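Local coordinates for exopolyphosphatase (Cytophaga hutchinsonii, PDB 3MDQ), which probably hydrolyses inorganic polyphosphate from the chain end, releasing orthophosphate, at residues A[118-123]-A[307-312]; A[8-13]-A[297-302]; A[183-188]-A[280-285]. One frame throughout, in Å; residues are numbered along the deposited sequence.

Interaction 1 (A[118-123]-A[307-312])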
ATOM      1  N   ILE A 118      -3.282   6.121  -6.421  1.00  8.79           N
ATOM      2  CA  ILE A 118      -2.522   4.874  -6.544  1.00  9.67           C
ATOM      3  C   ILE A 118      -2.487   4.433  -8.016  1.00  8.63           C
ATOM      4  O   ILE A 118      -1.417   4.080  -8.549  1.00  9.00           O
ATOM      5  CB  ILE A 118      -3.095   3.760  -5.676  1.00  7.85           C
ATOM      6  CG1 ILE A 118      -2.812   4.085  -4.200  1.00 10.75           C
ATOM      7  CG2 ILE A 118      -2.512   2.392  -6.091  1.00  9.53           C
ATOM      8  CD1 ILE A 118      -3.694   3.321  -3.211  1.00 10.52           C
ATOM      9  N   PHE A 119      -3.644   4.428  -8.662  1.00  9.13           N
ATOM     10  CA  PHE A 119      -3.687   3.949 -10.058  1.00  8.59           C
ATOM     11  C   PHE A 119      -2.865   4.820 -11.004  1.00  8.15           C
ATOM     12  O   PHE A 119      -2.259   4.292 -11.959  1.00  9.43           O
ATOM     13  CB  PHE A 119      -5.113   3.779 -10.579  1.00  8.39           C
ATOM     14  CG  PHE A 119      -5.234   2.839 -11.746  1.00  7.18           C
ATOM     15  CD1 PHE A 119      -5.032   1.472 -11.590  1.00  7.74           C
ATOM     16  CD2 PHE A 119      -5.540   3.318 -12.992  1.00 10.04           C
ATOM     17  CE1 PHE A 119      -5.175   0.596 -12.649  1.00 10.91           C
ATOM     18  CE2 PHE A 119      -5.718   2.424 -14.070  1.00  9.26           C
ATOM     19  CZ  PHE A 119      -5.530   1.109 -13.894  1.00  9.42           C
ATOM     20  N   ARG A 120      -2.788   6.130 -10.748  1.00  8.03           N
ATOM     21  CA  ARG A 120      -1.896   6.964 -11.567  1.00  8.31           C
ATOM     22  C   ARG A 120      -0.448   6.497 -11.435  1.00  9.41           C
ATOM     23  O   ARG A 120       0.288   6.516 -12.423  1.00  8.55           O
ATOM     24  CB  ARG A 120      -2.012   8.442 -11.179  1.00  9.32           C
ATOM     25  CG  ARG A 120      -1.054   9.346 -11.905  1.00 11.32           C
ATOM     26  CD  ARG A 120      -1.414   9.447 -13.392  1.00 10.15           C
ATOM     27  NE  ARG A 120      -0.444  10.220 -14.173  1.00 10.74           N
ATOM     28  CZ  ARG A 120       0.661   9.737 -14.723  1.00 12.42           C
ATOM     29  NH1 ARG A 120       1.030   8.476 -14.570  1.00 14.22           N
ATOM     30  NH2 ARG A 120       1.433  10.562 -15.421  1.00 13.63           N
ATOM     31  N   GLY A 121      -0.033   6.084 -10.244  1.00  8.20           N
ATOM     32  CA  GLY A 121       1.311   5.524 -10.075  1.00  9.47           C
ATOM     33  C   GLY A 121       1.489   4.200 -10.810  1.00  8.73           C
ATOM     34  O   GLY A 121       2.497   3.987 -11.511  1.00 10.21           O
ATOM     35  N   VAL A 122       0.488   3.337 -10.705  1.00  8.70           N
ATOM     36  CA  VAL A 122       0.511   2.045 -11.413  1.00  8.56           C
ATOM     37  C   VAL A 122       0.620   2.246 -12.916  1.00  9.99           C
ATOM     38  O   VAL A 122       1.414   1.544 -13.590  1.00 10.81           O
ATOM     39  CB  VAL A 122      -0.723   1.205 -11.033  1.00  8.77           C
ATOM     40  CG1 VAL A 122      -0.860  -0.066 -11.927  1.00  9.70           C
ATOM     41  CG2 VAL A 122      -0.668   0.816  -9.550  1.00 11.69           C
ATOM     42  N   GLN A 123      -0.132   3.208 -13.447  1.00  8.95           N
ATOM     43  CA  GLN A 123      -0.102   3.523 -14.885  1.00  8.68           C
ATOM     44  C   GLN A 123       1.324   3.910 -15.313  1.00  9.32           C
ATOM     45  O   GLN A 123       1.753   3.593 -16.436  1.00 11.80           O
ATOM     46  CB  GLN A 123      -1.064   4.657 -15.240  1.00 10.24           C
ATOM     47  CG  GLN A 123      -2.484   4.241 -15.250  1.00  8.91           C
ATOM     48  CD  GLN A 123      -3.451   5.404 -15.414  1.00 11.78           C
ATOM     49  OE1 GLN A 123      -3.218   6.486 -14.875  1.00 11.99           O
ATOM     50  NE2 GLN A 123      -4.585   5.157 -16.101  1.00 11.98           N
HETATM   51  N   MSE A 307       0.851  15.550  -9.724  1.00 11.18           N
HETATM   52  CA  MSE A 307       1.438  16.909  -9.646  1.00 11.82           C
HETATM   53  C   MSE A 307       2.129  17.282 -10.964  1.00 12.16           C
HETATM   54  O   MSE A 307       1.954  18.387 -11.452  1.00 13.97           O
HETATM   55  CB  MSE A 307       2.419  17.018  -8.473  1.00 13.13           C
HETATM   56  CG  MSE A 307       1.707  17.019  -7.140  1.00 15.74           C
HETATM   57 SE   MSE A 307       2.974  16.783  -5.647  0.75 16.81          SE
HETATM   58  CE  MSE A 307       3.735  18.618  -5.752  1.00 22.12           C
ATOM     59  N   LEU A 308       2.933  16.385 -11.506  1.00 11.79           N
ATOM     60  CA  LEU A 308       3.636  16.638 -12.754  1.00 11.28           C
ATOM     61  C   LEU A 308       2.655  16.796 -13.925  1.00 12.77           C
ATOM     62  O   LEU A 308       2.928  17.560 -14.872  1.00 13.78           O
ATOM     63  CB  LEU A 308       4.659  15.530 -13.063  1.00 12.70           C
ATOM     64  CG  LEU A 308       5.835  15.387 -12.063  1.00 11.19           C
ATOM     65  CD1 LEU A 308       6.737  14.216 -12.409  1.00 15.38           C
ATOM     66  CD2 LEU A 308       6.609  16.721 -11.990  1.00 15.44           C
ATOM     67  N   ASP A 309       1.520  16.096 -13.884  1.00 12.71           N
ATOM     68  CA  ASP A 309       0.463  16.247 -14.902  1.00 13.60           C
ATOM     69  C   ASP A 309      -0.160  17.650 -14.829  1.00 13.20           C
ATOM     70  O   ASP A 309      -0.834  18.107 -15.804  1.00 17.32           O
ATOM     71  CB  ASP A 309      -0.679  15.223 -14.719  1.00 12.97           C
ATOM     72  CG  ASP A 309      -0.310  13.785 -15.095  1.00 16.94           C
ATOM     73  OD1 ASP A 309       0.725  13.495 -15.746  1.00 17.86           O
ATOM     74  OD2 ASP A 309      -1.105  12.864 -14.726  1.00 16.24           O
ATOM     75  N   GLY A 310       0.009  18.343 -13.700  1.00 12.20           N
ATOM     76  CA  GLY A 310      -0.691  19.608 -13.435  1.00 13.84           C
ATOM     77  C   GLY A 310      -2.123  19.456 -12.952  1.00 15.35           C
ATOM     78  O   GLY A 310      -3.020  20.258 -13.334  1.00 13.70           O
ATOM     79  N   VAL A 311      -2.333  18.490 -12.065  1.00 13.15           N
ATOM     80  CA  VAL A 311      -3.652  18.149 -11.560  1.00 12.68           C
ATOM     81  C   VAL A 311      -3.640  18.243 -10.032  1.00 15.41           C
ATOM     82  O   VAL A 311      -2.651  17.849  -9.388  1.00 13.48           O
ATOM     83  CB  VAL A 311      -4.055  16.727 -12.035  1.00 11.43           C
ATOM     84  CG1 VAL A 311      -5.335  16.189 -11.312  1.00 13.72           C
ATOM     85  CG2 VAL A 311      -4.238  16.715 -13.561  1.00 12.86           C
ATOM     86  N   LYS A 312      -4.723  18.755  -9.441  1.00 14.42           N
ATOM     87  CA  LYS A 312      -4.822  18.911  -7.996  1.00 16.37           C
ATOM     88  C   LYS A 312      -4.875  17.559  -7.316  1.00 13.80           C
ATOM     89  O   LYS A 312      -5.600  16.668  -7.737  1.00 13.75           O
ATOM     90  CB  LYS A 312      -6.107  19.668  -7.593  1.00 18.56           C
ATOM     91  CG  LYS A 312      -6.352  19.689  -6.075  1.00 20.71           C
TER
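Arg120 leaves helix 111-125 with CG trans to its own N and then kinks about CB-CG (chi2 69°), which turns the guanidinium across to Asp309 at the far end of helix 299-309. Asp309 answers with CG trans to its carbonyl carbon (chi1 -72°), which aims its carboxylate back at the oncoming guanidinium. The grip is side-on and two-pronged. Arg120 NE points its N-H at Asp309 OD2, 2.8 Å away, while Arg120 NH2 reaches Asp309 OD1 at 3.0 Å. Both bonds are nearly straight, and both oxygens are met on their syn sides. The acceptors lie practically in the guanidinium plane, although the carboxylate is tilted 19° against it, so the donors sit a little out of the carboxylate plane. Two parallel bonds of this kind resist rotation of either group.

Helices 111-125 and 299-309 are the connecting helices between the two domains of the actin-like ATPase fold: the first leads from the five-stranded sheet to the six-stranded one, the second returns from it. The salt bridge spans their outer surface. The Arg120 chain also rests on Tyr305 and Thr306, and its NH1 is held by Gln124 OE1, a turn further along the same helix.

Asp309 stands where helix 299-309 stops. Gly310 then takes positive phi in a Schellman motif, its N bonding back to Met307 O at 3.0 Å. A carboxylate at the negative end of a helix dipole is probably disfavoured, and the facing guanidinium is likely to offset that.

Interaction 2 (A[8-13]-A[297-302]); sequences VIDMGT and YSLKEG. With SO4 (sulfate ion), chain D.
Val8 and Asp10, both turned toward the first turn of helix 299-309, make the van der Waals part of the contact. Val8 CG1 lies 3.8 Å from Lys300 O and also touches the Lys300 CB. Beside it Asp10, with CG trans to its backbone N (chi1 171°), lays OD1 against a methyl, Leu299 CD2, at 3.7 Å.

No direct hydrogen bond spans the gap; one water does the joining. It donates to Asp10 OD2 at 2.8 Å, accepts from Lys300 N at 2.9 Å, and is also bonded to Ser298 OG. The water thus serves an amide in the helix's first turn.

The one salt bridge here lies within 297-302: Lys300 NZ turns away from Asp10 to pair with Glu301 OE2 at 3.0 Å. Glu301 OE1 takes the N-H of Ser298, the N-cap residue, at 2.9 Å.

The sulfate is gripped by Thr13 through N and OG1, the latter 3.0 Å from SO4 O4, and by the backbone amides of Gly140, Gly141 and Ser142. The Asp-Met-Gly-Thr turn and this glycine-rich loop resemble the paired phosphate-binding loops of actin-like ATPases, so the ion probably marks a phosphate position.

Strand 5-11 runs between strands 15-24 and 76-81; Ile9 faces helix 52-71 on one side of the sheet, while across from it Leu299 packs on Leu117 and Ile118 of helix 111-125.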
ATOM      1  N   VAL A   8       7.137  14.149  -1.405  1.00  9.23           N
ATOM      2  CA  VAL A   8       5.855  13.539  -1.109  1.00  8.79           C
ATOM      3  C   VAL A   8       6.034  12.647   0.107  1.00  9.01           C
ATOM      4  O   VAL A   8       6.957  11.840   0.152  1.00  9.93           O
ATOM      5  CB  VAL A   8       5.330  12.677  -2.293  1.00  9.16           C
ATOM      6  CG1 VAL A   8       3.997  12.037  -1.931  1.00 11.37           C
ATOM      7  CG2 VAL A   8       5.177  13.510  -3.563  1.00 11.13           C
ATOM      8  N   ILE A   9       5.128  12.794   1.082  1.00 10.29           N
ATOM      9  CA  ILE A   9       5.061  11.933   2.266  1.00  9.70           C
ATOM     10  C   ILE A   9       3.711  11.187   2.211  1.00 11.69           C
ATOM     11  O   ILE A   9       2.656  11.801   2.066  1.00 12.80           O
ATOM     12  CB  ILE A   9       5.174  12.710   3.592  1.00  9.76           C
ATOM     13  CG1 ILE A   9       6.525  13.403   3.685  1.00 11.07           C
ATOM     14  CG2 ILE A   9       4.907  11.765   4.803  1.00 12.74           C
ATOM     15  CD1 ILE A   9       6.640  14.478   4.784  1.00 13.71           C
ATOM     16  N   ASP A  10       3.784   9.869   2.334  1.00  9.88           N
ATOM     17  CA  ASP A  10       2.621   8.990   2.460  1.00 11.53           C
ATOM     18  C   ASP A  10       2.593   8.560   3.902  1.00 11.33           C
ATOM     19  O   ASP A  10       3.439   7.756   4.338  1.00 12.31           O
ATOM     20  CB  ASP A  10       2.793   7.787   1.489  1.00 10.23           C
ATOM     21  CG  ASP A  10       1.783   6.692   1.672  1.00 17.70           C
ATOM     22  OD1 ASP A  10       0.842   6.776   2.498  1.00 17.33           O
ATOM     23  OD2 ASP A  10       1.955   5.681   0.954  1.00 16.74           O
HETATM   24  N   MSE A  11       1.588   9.032   4.634  1.00 10.95           N
HETATM   25  CA  MSE A  11       1.414   8.635   6.056  1.00 12.19           C
HETATM   26  C   MSE A  11       0.540   7.406   6.140  1.00 13.93           C
HETATM   27  O   MSE A  11      -0.622   7.498   6.487  1.00 17.38           O
HETATM   28  CB  MSE A  11       0.791   9.755   6.875  1.00 13.70           C
HETATM   29  CG  MSE A  11       1.684  10.936   6.977  1.00 11.22           C
HETATM   30 SE   MSE A  11       0.830  12.463   7.870  0.75 16.64          SE
HETATM   31  CE  MSE A  11       0.488  11.680   9.606  1.00 18.58           C
ATOM     32  N   GLY A  12       1.120   6.270   5.830  1.00 11.61           N
ATOM     33  CA  GLY A  12       0.382   5.003   5.826  1.00 13.22           C
ATOM     34  C   GLY A  12       0.126   4.478   7.220  1.00 15.38           C
ATOM     35  O   GLY A  12       0.691   4.935   8.200  1.00 15.89           O
ATOM     36  N   THR A  13      -0.764   3.505   7.313  1.00 12.62           N
ATOM     37  CA  THR A  13      -1.172   2.968   8.594  1.00 11.44           C
ATOM     38  C   THR A  13      -0.009   2.263   9.311  1.00 12.51           C
ATOM     39  O   THR A  13       0.163   2.398  10.514  1.00 13.24           O
ATOM     40  CB  THR A  13      -2.374   1.997   8.379  1.00 11.16           C
ATOM     41  OG1 THR A  13      -3.463   2.736   7.818  1.00 12.85           O
ATOM     42  CG2 THR A  13      -2.788   1.276   9.667  1.00 12.32           C
ATOM     43  N   TYR A 297       5.522   1.119  -7.938  1.00  8.88           N
ATOM     44  CA  TYR A 297       4.919   2.449  -7.661  1.00  7.68           C
ATOM     45  C   TYR A 297       3.572   2.281  -7.009  1.00  9.72           C
ATOM     46  O   TYR A 297       2.804   1.367  -7.341  1.00 11.14           O
ATOM     47  CB  TYR A 297       4.716   3.222  -8.954  1.00  9.30           C
ATOM     48  CG  TYR A 297       5.958   3.749  -9.633  1.00 10.04           C
ATOM     49  CD1 TYR A 297       7.246   3.402  -9.210  1.00  9.80           C
ATOM     50  CD2 TYR A 297       5.839   4.588 -10.722  1.00 10.81           C
ATOM     51  CE1 TYR A 297       8.352   3.907  -9.842  1.00 13.35           C
ATOM     52  CE2 TYR A 297       6.940   5.098 -11.345  1.00 13.78           C
ATOM     53  CZ  TYR A 297       8.194   4.740 -10.906  1.00 13.77           C
ATOM     54  OH  TYR A 297       9.294   5.260 -11.568  1.00 14.93           O
ATOM     55  N   SER A 298       3.253   3.174  -6.084  1.00 10.02           N
ATOM     56  CA  SER A 298       1.994   3.149  -5.381  1.00 10.47           C
ATOM     57  C   SER A 298       1.589   4.621  -5.093  1.00 10.09           C
ATOM     58  O   SER A 298       1.813   5.492  -5.919  1.00 10.18           O
ATOM     59  CB  SER A 298       2.071   2.273  -4.135  1.00 13.12           C
ATOM     60  OG  SER A 298       3.027   2.719  -3.210  1.00 14.69           O
ATOM     61  N   LEU A 299       0.949   4.883  -3.961  1.00  9.29           N
ATOM     62  CA  LEU A 299       0.393   6.205  -3.720  1.00  8.84           C
ATOM     63  C   LEU A 299       1.372   7.362  -3.899  1.00  9.88           C
ATOM     64  O   LEU A 299       1.035   8.347  -4.547  1.00  9.72           O
ATOM     65  CB  LEU A 299      -0.237   6.293  -2.311  1.00  9.16           C
ATOM     66  CG  LEU A 299      -0.793   7.649  -1.897  1.00 10.21           C
ATOM     67  CD1 LEU A 299      -1.946   8.060  -2.789  1.00  8.77           C
ATOM     68  CD2 LEU A 299      -1.250   7.549  -0.418  1.00 11.99           C
ATOM     69  N   LYS A 300       2.564   7.262  -3.319  1.00 10.56           N
ATOM     70  CA  LYS A 300       3.484   8.403  -3.337  1.00  9.83           C
ATOM     71  C   LYS A 300       3.878   8.791  -4.774  1.00  8.85           C
ATOM     72  O   LYS A 300       3.950   9.972  -5.118  1.00  8.86           O
ATOM     73  CB  LYS A 300       4.714   8.140  -2.460  1.00 10.26           C
ATOM     74  CG  LYS A 300       5.652   7.049  -2.917  1.00 10.66           C
ATOM     75  CD  LYS A 300       6.606   6.525  -1.809  1.00 14.83           C
ATOM     76  CE  LYS A 300       7.666   5.470  -2.346  1.00 18.05           C
ATOM     77  NZ  LYS A 300       6.960   4.314  -2.880  1.00 24.25           N
ATOM     78  N   GLU A 301       4.095   7.779  -5.609  1.00  9.53           N
ATOM     79  CA  GLU A 301       4.361   8.026  -7.014  1.00  9.72           C
ATOM     80  C   GLU A 301       3.136   8.558  -7.754  1.00  9.56           C
ATOM     81  O   GLU A 301       3.252   9.412  -8.611  1.00  9.20           O
ATOM     82  CB  GLU A 301       4.905   6.808  -7.739  1.00  9.16           C
ATOM     83  CG  GLU A 301       6.330   6.433  -7.329  1.00 11.41           C
ATOM     84  CD  GLU A 301       6.451   5.592  -6.090  1.00 12.89           C
ATOM     85  OE1 GLU A 301       5.446   5.044  -5.563  1.00 11.84           O
ATOM     86  OE2 GLU A 301       7.630   5.457  -5.607  1.00 18.06           O
ATOM     87  N   GLY A 302       1.953   8.061  -7.415  1.00  9.34           N
ATOM     88  CA  GLY A 302       0.766   8.621  -8.006  1.00  9.57           C
ATOM     89  C   GLY A 302       0.546  10.069  -7.689  1.00 10.07           C
ATOM     90  O   GLY A 302       0.085  10.829  -8.536  1.00  8.81           O
TER
HETATM   91  S   SO4 D 317      -2.423   1.976   4.414  1.00 16.48           S
HETATM   92  O1  SO4 D 317      -3.670   1.190   4.562  1.00 17.90           O
HETATM   93  O2  SO4 D 317      -1.283   1.318   5.128  1.00 17.78           O
HETATM   94  O3  SO4 D 317      -2.114   2.084   2.978  1.00 19.60           O
HETATM   95  O4  SO4 D 317      -2.868   3.273   4.901  1.00 23.00           O
HETATM   96  O   HOH W   1       3.204   5.131  -1.458  1.00 14.68           O

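Interaction 3 (A[183-188]-A[280-285])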
HETATM    1  N   MSE A 183     -13.026 -18.422   8.440  1.00  8.91           N
HETATM    2  CA  MSE A 183     -13.363 -17.110   8.988  1.00 10.24           C
HETATM    3  C   MSE A 183     -12.996 -16.006   7.998  1.00  9.60           C
HETATM    4  O   MSE A 183     -13.805 -15.087   7.726  1.00  9.45           O
HETATM    5  CB  MSE A 183     -12.621 -16.920  10.312  1.00  9.96           C
HETATM    6  CG  MSE A 183     -12.477 -15.488  10.836  1.00  9.57           C
HETATM    7 SE   MSE A 183     -11.635 -15.528  12.574  0.75 12.04          SE
HETATM    8  CE  MSE A 183      -9.860 -15.648  11.950  1.00 11.60           C
HETATM    9  N   MSE A 184     -11.778 -16.043   7.458  0.80  9.42           N
HETATM   10  CA  MSE A 184     -11.334 -14.911   6.630  0.80 10.40           C
HETATM   11  C   MSE A 184     -12.040 -14.847   5.283  0.80  9.31           C
HETATM   12  O   MSE A 184     -12.501 -13.789   4.820  0.80 10.90           O
HETATM   13  CB  MSE A 184      -9.792 -14.886   6.434  0.80 11.42           C
HETATM   14  CG  MSE A 184      -8.978 -14.727   7.719  0.80  9.83           C
HETATM   15 SE   MSE A 184      -9.588 -13.300   8.853  0.60 14.68          SE
HETATM   16  CE  MSE A 184      -9.617 -11.876   7.592  0.80  7.29           C
ATOM     17  N   HIS A 185     -12.205 -16.001   4.661  0.60  9.58           N
ATOM     18  CA  HIS A 185     -12.874 -16.029   3.367  0.60  9.00           C
ATOM     19  C   HIS A 185     -14.381 -15.791   3.464  0.60  8.91           C
ATOM     20  O   HIS A 185     -15.018 -15.284   2.520  0.60  9.79           O
ATOM     21  CB  HIS A 185     -12.547 -17.317   2.604  0.60 10.96           C
ATOM     22  CG  HIS A 185     -11.127 -17.365   2.115  0.60 10.93           C
ATOM     23  ND1 HIS A 185     -10.690 -16.613   1.042  0.60 13.63           N
ATOM     24  CD2 HIS A 185     -10.041 -18.026   2.577  0.60 21.32           C
ATOM     25  CE1 HIS A 185      -9.399 -16.814   0.872  0.60 15.44           C
ATOM     26  NE2 HIS A 185      -8.984 -17.678   1.776  0.60 18.88           N
ATOM     27  N   ASN A 186     -14.974 -16.168   4.595  1.00  8.27           N
ATOM     28  CA  ASN A 186     -16.363 -15.785   4.836  1.00  8.60           C
ATOM     29  C   ASN A 186     -16.496 -14.283   4.972  1.00  8.99           C
ATOM     30  O   ASN A 186     -17.413 -13.665   4.434  1.00  9.78           O
ATOM     31  CB  ASN A 186     -16.866 -16.474   6.094  1.00  8.44           C
ATOM     32  CG  ASN A 186     -18.320 -16.131   6.397  1.00  8.18           C
ATOM     33  OD1 ASN A 186     -19.216 -16.527   5.650  1.00  9.37           O
ATOM     34  ND2 ASN A 186     -18.557 -15.456   7.520  1.00  8.56           N
ATOM     35  N   TYR A 187     -15.601 -13.674   5.716  1.00  7.12           N
ATOM     36  CA  TYR A 187     -15.612 -12.212   5.851  1.00  8.40           C
ATOM     37  C   TYR A 187     -15.397 -11.542   4.511  1.00  9.49           C
ATOM     38  O   TYR A 187     -16.116 -10.593   4.153  1.00  9.48           O
ATOM     39  CB  TYR A 187     -14.573 -11.742   6.829  1.00  8.81           C
ATOM     40  CG  TYR A 187     -14.500 -10.252   7.018  1.00  8.40           C
ATOM     41  CD1 TYR A 187     -15.562  -9.548   7.537  1.00 10.53           C
ATOM     42  CD2 TYR A 187     -13.366  -9.541   6.698  1.00  9.94           C
ATOM     43  CE1 TYR A 187     -15.502  -8.183   7.752  1.00 11.74           C
ATOM     44  CE2 TYR A 187     -13.304  -8.180   6.915  1.00 13.19           C
ATOM     45  CZ  TYR A 187     -14.357  -7.509   7.430  1.00 13.26           C
ATOM     46  OH  TYR A 187     -14.310  -6.152   7.649  1.00 19.08           O
ATOM     47  N   PHE A 188     -14.417 -12.013   3.758  1.00  9.36           N
ATOM     48  CA  PHE A 188     -14.187 -11.424   2.425  1.00  9.51           C
ATOM     49  C   PHE A 188     -15.404 -11.567   1.485  1.00 11.02           C
ATOM     50  O   PHE A 188     -15.727 -10.614   0.748  1.00 11.21           O
ATOM     51  CB  PHE A 188     -12.926 -11.991   1.758  1.00 10.23           C
ATOM     52  CG  PHE A 188     -11.624 -11.737   2.515  1.00 10.17           C
ATOM     53  CD1 PHE A 188     -11.418 -10.565   3.259  1.00 11.19           C
ATOM     54  CD2 PHE A 188     -10.601 -12.669   2.441  1.00 11.42           C
ATOM     55  CE1 PHE A 188     -10.225 -10.381   3.923  1.00 12.46           C
ATOM     56  CE2 PHE A 188      -9.395 -12.461   3.085  1.00  9.96           C
ATOM     57  CZ  PHE A 188      -9.219 -11.339   3.824  1.00 13.50           C
ATOM     58  N   ILE A 280      -5.349 -11.891  -1.188  1.00  8.75           N
ATOM     59  CA  ILE A 280      -4.873 -11.985  -2.577  1.00  8.56           C
ATOM     60  C   ILE A 280      -5.406 -13.271  -3.235  1.00  8.95           C
ATOM     61  O   ILE A 280      -5.911 -13.228  -4.376  1.00  9.98           O
ATOM     62  CB  ILE A 280      -3.323 -11.944  -2.669  1.00  8.64           C
ATOM     63  CG1 ILE A 280      -2.777 -10.633  -2.121  1.00 11.62           C
ATOM     64  CG2 ILE A 280      -2.882 -12.091  -4.158  1.00 10.23           C
ATOM     65  CD1 ILE A 280      -1.216 -10.651  -1.882  1.00 11.64           C
ATOM     66  N   GLU A 281      -5.323 -14.387  -2.519  0.50  9.41           N
ATOM     67  CA  GLU A 281      -5.844 -15.648  -3.025  0.50  9.07           C
ATOM     68  C   GLU A 281      -7.336 -15.471  -3.336  0.50  9.52           C
ATOM     69  O   GLU A 281      -7.788 -15.842  -4.424  0.50  9.25           O
ATOM     70  CB  GLU A 281      -5.578 -16.788  -2.039  0.50  9.96           C
ATOM     71  CG  GLU A 281      -6.208 -18.114  -2.411  0.50 10.07           C
ATOM     72  CD  GLU A 281      -5.517 -18.854  -3.509  0.50 16.26           C
ATOM     73  OE1 GLU A 281      -4.520 -18.370  -4.058  0.50 13.33           O
ATOM     74  OE2 GLU A 281      -5.994 -19.963  -3.830  0.50 24.07           O
ATOM     75  N   HIS A 282      -8.081 -14.866  -2.405  1.00 10.15           N
ATOM     76  CA  HIS A 282      -9.509 -14.664  -2.593  1.00  9.95           C
ATOM     77  C   HIS A 282      -9.781 -13.915  -3.880  1.00 10.54           C
ATOM     78  O   HIS A 282     -10.647 -14.301  -4.674  1.00 12.31           O
ATOM     79  CB  HIS A 282     -10.060 -13.886  -1.406  1.00  9.82           C
ATOM     80  CG  HIS A 282     -11.546 -13.859  -1.349  1.00 13.61           C
ATOM     81  ND1 HIS A 282     -12.260 -14.751  -0.592  1.00 15.18           N
ATOM     82  CD2 HIS A 282     -12.449 -13.046  -1.940  1.00 14.19           C
ATOM     83  CE1 HIS A 282     -13.554 -14.516  -0.750  1.00 14.16           C
ATOM     84  NE2 HIS A 282     -13.701 -13.501  -1.574  1.00 13.68           N
ATOM     85  N   VAL A 283      -9.030 -12.838  -4.101  1.00  9.95           N
ATOM     86  CA  VAL A 283      -9.199 -12.014  -5.321  1.00 11.81           C
ATOM     87  C   VAL A 283      -8.797 -12.772  -6.593  1.00 13.09           C
ATOM     88  O   VAL A 283      -9.478 -12.710  -7.613  1.00 11.40           O
ATOM     89  CB  VAL A 283      -8.444 -10.669  -5.184  1.00 11.08           C
ATOM     90  CG1 VAL A 283      -8.524  -9.853  -6.515  1.00 12.23           C
ATOM     91  CG2 VAL A 283      -9.027  -9.869  -4.019  1.00 13.24           C
ATOM     92  N   LEU A 284      -7.719 -13.537  -6.515  1.00 11.94           N
ATOM     93  CA  LEU A 284      -7.291 -14.387  -7.635  1.00 15.09           C
ATOM     94  C   LEU A 284      -8.344 -15.335  -8.117  1.00 16.05           C
ATOM     95  O   LEU A 284      -8.458 -15.571  -9.343  1.00 19.98           O
ATOM     96  CB  LEU A 284      -6.076 -15.238  -7.262  1.00 17.03           C
ATOM     97  CG  LEU A 284      -4.754 -14.607  -7.517  1.00 20.17           C
ATOM     98  CD1 LEU A 284      -3.691 -15.557  -6.958  1.00 24.60           C
ATOM     99  CD2 LEU A 284      -4.534 -14.367  -9.052  1.00 19.47           C
ATOM    100  N   LYS A 285      -9.153 -15.877  -7.204  1.00 13.36           N
ATOM    101  CA  LYS A 285     -10.230 -16.768  -7.578  1.00 17.17           C
ATOM    102  C   LYS A 285     -11.341 -16.033  -8.324  1.00 21.15           C
ATOM    103  O   LYS A 285     -12.065 -16.657  -9.091  1.00 23.34           O
ATOM    104  CB  LYS A 285     -10.778 -17.489  -6.340  1.00 18.64           C
ATOM    105  CG  LYS A 285      -9.773 -18.479  -5.749  1.00 29.28           C
TER
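Two histidines meet edge on through the same kind of atom, ND1 to ND1: His185 ND1 and His282 ND1 are 2.9 Å apart and joined by a nearly straight hydrogen bond. Either could be the donor, but one ND1 must carry the proton and the other offer its lone pair. His185 was modelled in two conformers, so how fully this bond is populated is doubtful. Each nitrogen sits at the edge of the other ring, near its plane. The rings lie rim to rim with planes only 16° apart, with no overlap of their faces, and the two side chains pass alongside in opposing senses, leaving His185 CE1 near His282 CB at 3.8 Å.

Phe188, nearly a turn on from His185, closes off one face of the His282 ring. Its CB stands above the middle of the imidazole, 3.6 Å from the centroid, in a CH-pi contact. Its ring then runs on obliquely, turning an edge to that same His282 ring at 70°, in an edge-to-face pair with centroids 5.5 Å apart. His282 enters this corner because its CG is trans to the backbone N (chi1 -168°), which sends the ring straight out from its helix.

The contact joins helix 178-191 to the long helix 267-286 in the second domain of the actin-like fold. Helix 267-286 uses Ile280 and Val283 to pack on strand 133-138 of the six-stranded sheet, while Phe188 also touches Leu166 of helix 163-169. An alanine in place of His282 would probably leave His185 ND1 without its mate and open a gap beneath Phe188 CB. The His185 side chain also lies about 4 Å from a bound glycerol, probably from the crystallisation liquor.

In the fold
From the N terminus, 8-13 comes first, on a strand of the five-stranded sheet, and waits almost the whole chain for 297-302 to close interaction 2. Segment 118-123, on the helix leading to the second sheet, is joined by 307-312 in interaction 1. The two loops cross. Both use helix 299-309, and they also touch through helix 111-125, where Gly121 O meets Tyr297 CB. Interaction 3, 183-188 with 280-285, nests inside both loops and touches neither; its centre lies about 30 Å from that of interaction 1. Interactions 1 and 2 therefore tie up the junction between domains, while interaction 3 joins helices within the second.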